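Local atomic coordinates of chromosome-partitioning protein Spo0J (Thermus thermophilus HB27, PDB entry 1VZ0), a protein that binds the centromere-like DNA site parS, stimulates the ATPase activity of Soj and is probably involved in chromosome partitioning. Residues L181-P186 / Q205-R210. Residues are numbered along the deposited sequence; the frame is centred on the assembly and turned at random.
Sequences LLMLEP and QAEALR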
loop_
_atom_site.group_PDB
_atom_site.type_symbol
_atom_site.label_atom_id
_atom_site.label_comp_id
_atom_site.label_asym_id
_atom_site.label_seq_id
_atom_site.Cartn_x
_atom_site.Cartn_y
_atom_site.Cartn_z
ATOM N N LEU C 181 -14.537 -17.932 -3.646
ATOM C CA LEU C 181 -14.548 -17.882 -5.108
ATOM C C LEU C 181 -13.612 -18.937 -5.696
ATOM O O LEU C 181 -13.855 -19.427 -6.785
ATOM C CB LEU C 181 -14.152 -16.480 -5.615
ATOM C CG LEU C 181 -15.152 -15.347 -5.336
ATOM C CD1 LEU C 181 -14.568 -14.021 -5.809
ATOM C CD2 LEU C 181 -16.484 -15.615 -6.040
ATOM N N LEU C 182 -12.549 -19.280 -4.971
ATOM C CA LEU C 182 -11.601 -20.291 -5.434
ATOM C C LEU C 182 -12.227 -21.670 -5.417
ATOM O O LEU C 182 -11.714 -22.571 -6.067
ATOM C CB LEU C 182 -10.332 -20.325 -4.563
ATOM C CG LEU C 182 -9.309 -19.204 -4.813
ATOM C CD1 LEU C 182 -8.167 -19.306 -3.815
ATOM C CD2 LEU C 182 -8.780 -19.301 -6.253
ATOM N N MET C 183 -13.319 -21.837 -4.673
ATOM C CA MET C 183 -14.000 -23.126 -4.601
ATOM C C MET C 183 -14.963 -23.273 -5.770
ATOM O O MET C 183 -15.430 -24.368 -6.070
ATOM C CB MET C 183 -14.741 -23.290 -3.254
ATOM C CG MET C 183 -13.796 -23.277 -2.032
ATOM S SD MET C 183 -14.442 -23.921 -0.456
ATOM C CE MET C 183 -16.040 -23.058 -0.436
ATOM N N LEU C 184 -15.262 -22.173 -6.445
ATOM C CA LEU C 184 -16.154 -22.236 -7.600
ATOM C C LEU C 184 -15.314 -22.615 -8.803
ATOM O O LEU C 184 -14.112 -22.390 -8.801
ATOM C CB LEU C 184 -16.813 -20.878 -7.860
ATOM C CG LEU C 184 -17.786 -20.309 -6.828
ATOM C CD1 LEU C 184 -18.285 -18.946 -7.296
ATOM C CD2 LEU C 184 -18.946 -21.269 -6.634
ATOM N N GLU C 185 -15.934 -23.208 -9.819
ATOM C CA GLU C 185 -15.201 -23.575 -11.030
ATOM C C GLU C 185 -14.756 -22.263 -11.680
ATOM O O GLU C 185 -15.468 -21.263 -11.622
ATOM C CB GLU C 185 -16.090 -24.371 -12.000
ATOM C CG GLU C 185 -16.412 -25.782 -11.532
ATOM C CD GLU C 185 -15.162 -26.634 -11.360
ATOM O OE1 GLU C 185 -15.013 -27.283 -10.309
ATOM O OE2 GLU C 185 -14.321 -26.653 -12.280
ATOM N N PRO C 186 -13.572 -22.255 -12.302
ATOM C CA PRO C 186 -13.016 -21.062 -12.963
ATOM C C PRO C 186 -14.019 -20.220 -13.756
ATOM O O PRO C 186 -14.101 -19.009 -13.577
ATOM C CB PRO C 186 -11.920 -21.638 -13.856
ATOM C CG PRO C 186 -11.455 -22.846 -13.068
ATOM C CD PRO C 186 -12.757 -23.452 -12.586
ATOM N N GLN C 205 -22.315 -16.854 3.163
ATOM C CA GLN C 205 -23.233 -16.969 2.044
ATOM C C GLN C 205 -22.496 -17.096 0.717
ATOM O O GLN C 205 -23.050 -17.628 -0.240
ATOM C CB GLN C 205 -24.243 -15.806 2.022
ATOM C CG GLN C 205 -23.700 -14.473 2.434
ATOM C CD GLN C 205 -24.776 -13.528 2.967
ATOM O OE1 GLN C 205 -24.493 -12.379 3.292
ATOM N NE2 GLN C 205 -26.007 -14.014 3.062
ATOM N N ALA C 206 -21.249 -16.631 0.654
ATOM C CA ALA C 206 -20.481 -16.775 -0.585
ATOM C C ALA C 206 -20.151 -18.269 -0.745
ATOM O O ALA C 206 -20.041 -18.774 -1.854
ATOM C CB ALA C 206 -19.206 -15.955 -0.529
ATOM N N GLU C 207 -20.006 -18.970 0.374
ATOM C CA GLU C 207 -19.723 -20.399 0.346
ATOM C C GLU C 207 -20.954 -21.154 -0.172
ATOM O O GLU C 207 -20.837 -22.201 -0.806
ATOM C CB GLU C 207 -19.367 -20.903 1.752
ATOM C CG GLU C 207 -18.029 -20.418 2.286
ATOM C CD GLU C 207 -17.784 -20.839 3.738
ATOM O OE1 GLU C 207 -16.719 -20.509 4.290
ATOM O OE2 GLU C 207 -18.659 -21.501 4.329
ATOM N N ALA C 208 -22.133 -20.612 0.099
ATOM C CA ALA C 208 -23.369 -21.236 -0.342
ATOM C C ALA C 208 -23.569 -21.085 -1.850
ATOM O O ALA C 208 -24.400 -21.769 -2.445
ATOM C CB ALA C 208 -24.547 -20.632 0.403
ATOM N N LEU C 209 -22.807 -20.193 -2.473
ATOM C CA LEU C 209 -22.935 -19.984 -3.910
ATOM C C LEU C 209 -22.678 -21.248 -4.729
ATOM O O LEU C 209 -23.178 -21.385 -5.848
ATOM C CB LEU C 209 -22.006 -18.860 -4.372
ATOM C CG LEU C 209 -22.545 -17.469 -4.043
ATOM C CD1 LEU C 209 -21.594 -16.406 -4.513
ATOM C CD2 LEU C 209 -23.892 -17.304 -4.708
ATOM N N ARG C 210 -21.903 -22.173 -4.173
ATOM C CA ARG C 210 -21.613 -23.419 -4.871
ATOM C C ARG C 210 -22.900 -24.213 -5.067
ATOM O O ARG C 210 -23.579 -24.562 -4.095
ATOM C CB ARG C 210 -20.619 -24.251 -4.067
ATOM C CG ARG C 210 -19.268 -23.593 -3.870
ATOM C CD ARG C 210 -18.158 -24.532 -4.325
ATOM N NE ARG C 210 -18.291 -25.842 -3.697
ATOM C CZ ARG C 210 -17.602 -26.926 -4.043
ATOM N NH1 ARG C 210 -17.814 -28.057 -3.397
ATOM N NH2 ARG C 210 -16.711 -26.890 -5.022
#
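The backbones come closest where the chain leaving helix 175-183, at Leu184, meets the type I beta turn from Glu207 to Arg210, with the CA atoms of Leu184 and Arg210 6.2 Å apart. On the 205-210 side, Arg210 carries most of the contact. Its CG lies anti to its own carbonyl carbon, and bends at chi2 (-127°) and chi3 carry the chain across to the last turn of helix 175-183. The guanidinium meets the carbonyl of Met183 with its edge. Arg210 NH2 donates a hydrogen bond to Met183 O at 3.0 Å, with an N-H...O angle of 155°. The donor lies in the carbonyl plane, and the oxygen is close to the guanidinium plane, so the bond limits how that group can turn. Both segments belong to the helical ParB HTH domain, later in sequence than the inferred helix-turn-helix motif. Here helix 189-199 completes the packing: Leu181 and Ala206 both touch Ile196, and Leu209 touches Trp191.

The aliphatic part of Arg210 adds nonpolar contacts. The side chains of Leu184 and Arg210 pass alongside one another, pointing opposite ways, and Leu184 CD2 reaches Arg210 CG at 3.6 Å. The same methyl lies 4.2 Å from Leu209 C. Met183 CB packs against Arg210 CD at 3.8 Å. The thioether bends at chi3 (-47°), and its CE ends 4.3 Å from Glu207 CG, near the surface. Glu185 OE1 stays 5.6 Å from Arg210 NH2, too far for a salt bridge, though its charge may weakly attract the guanidinium.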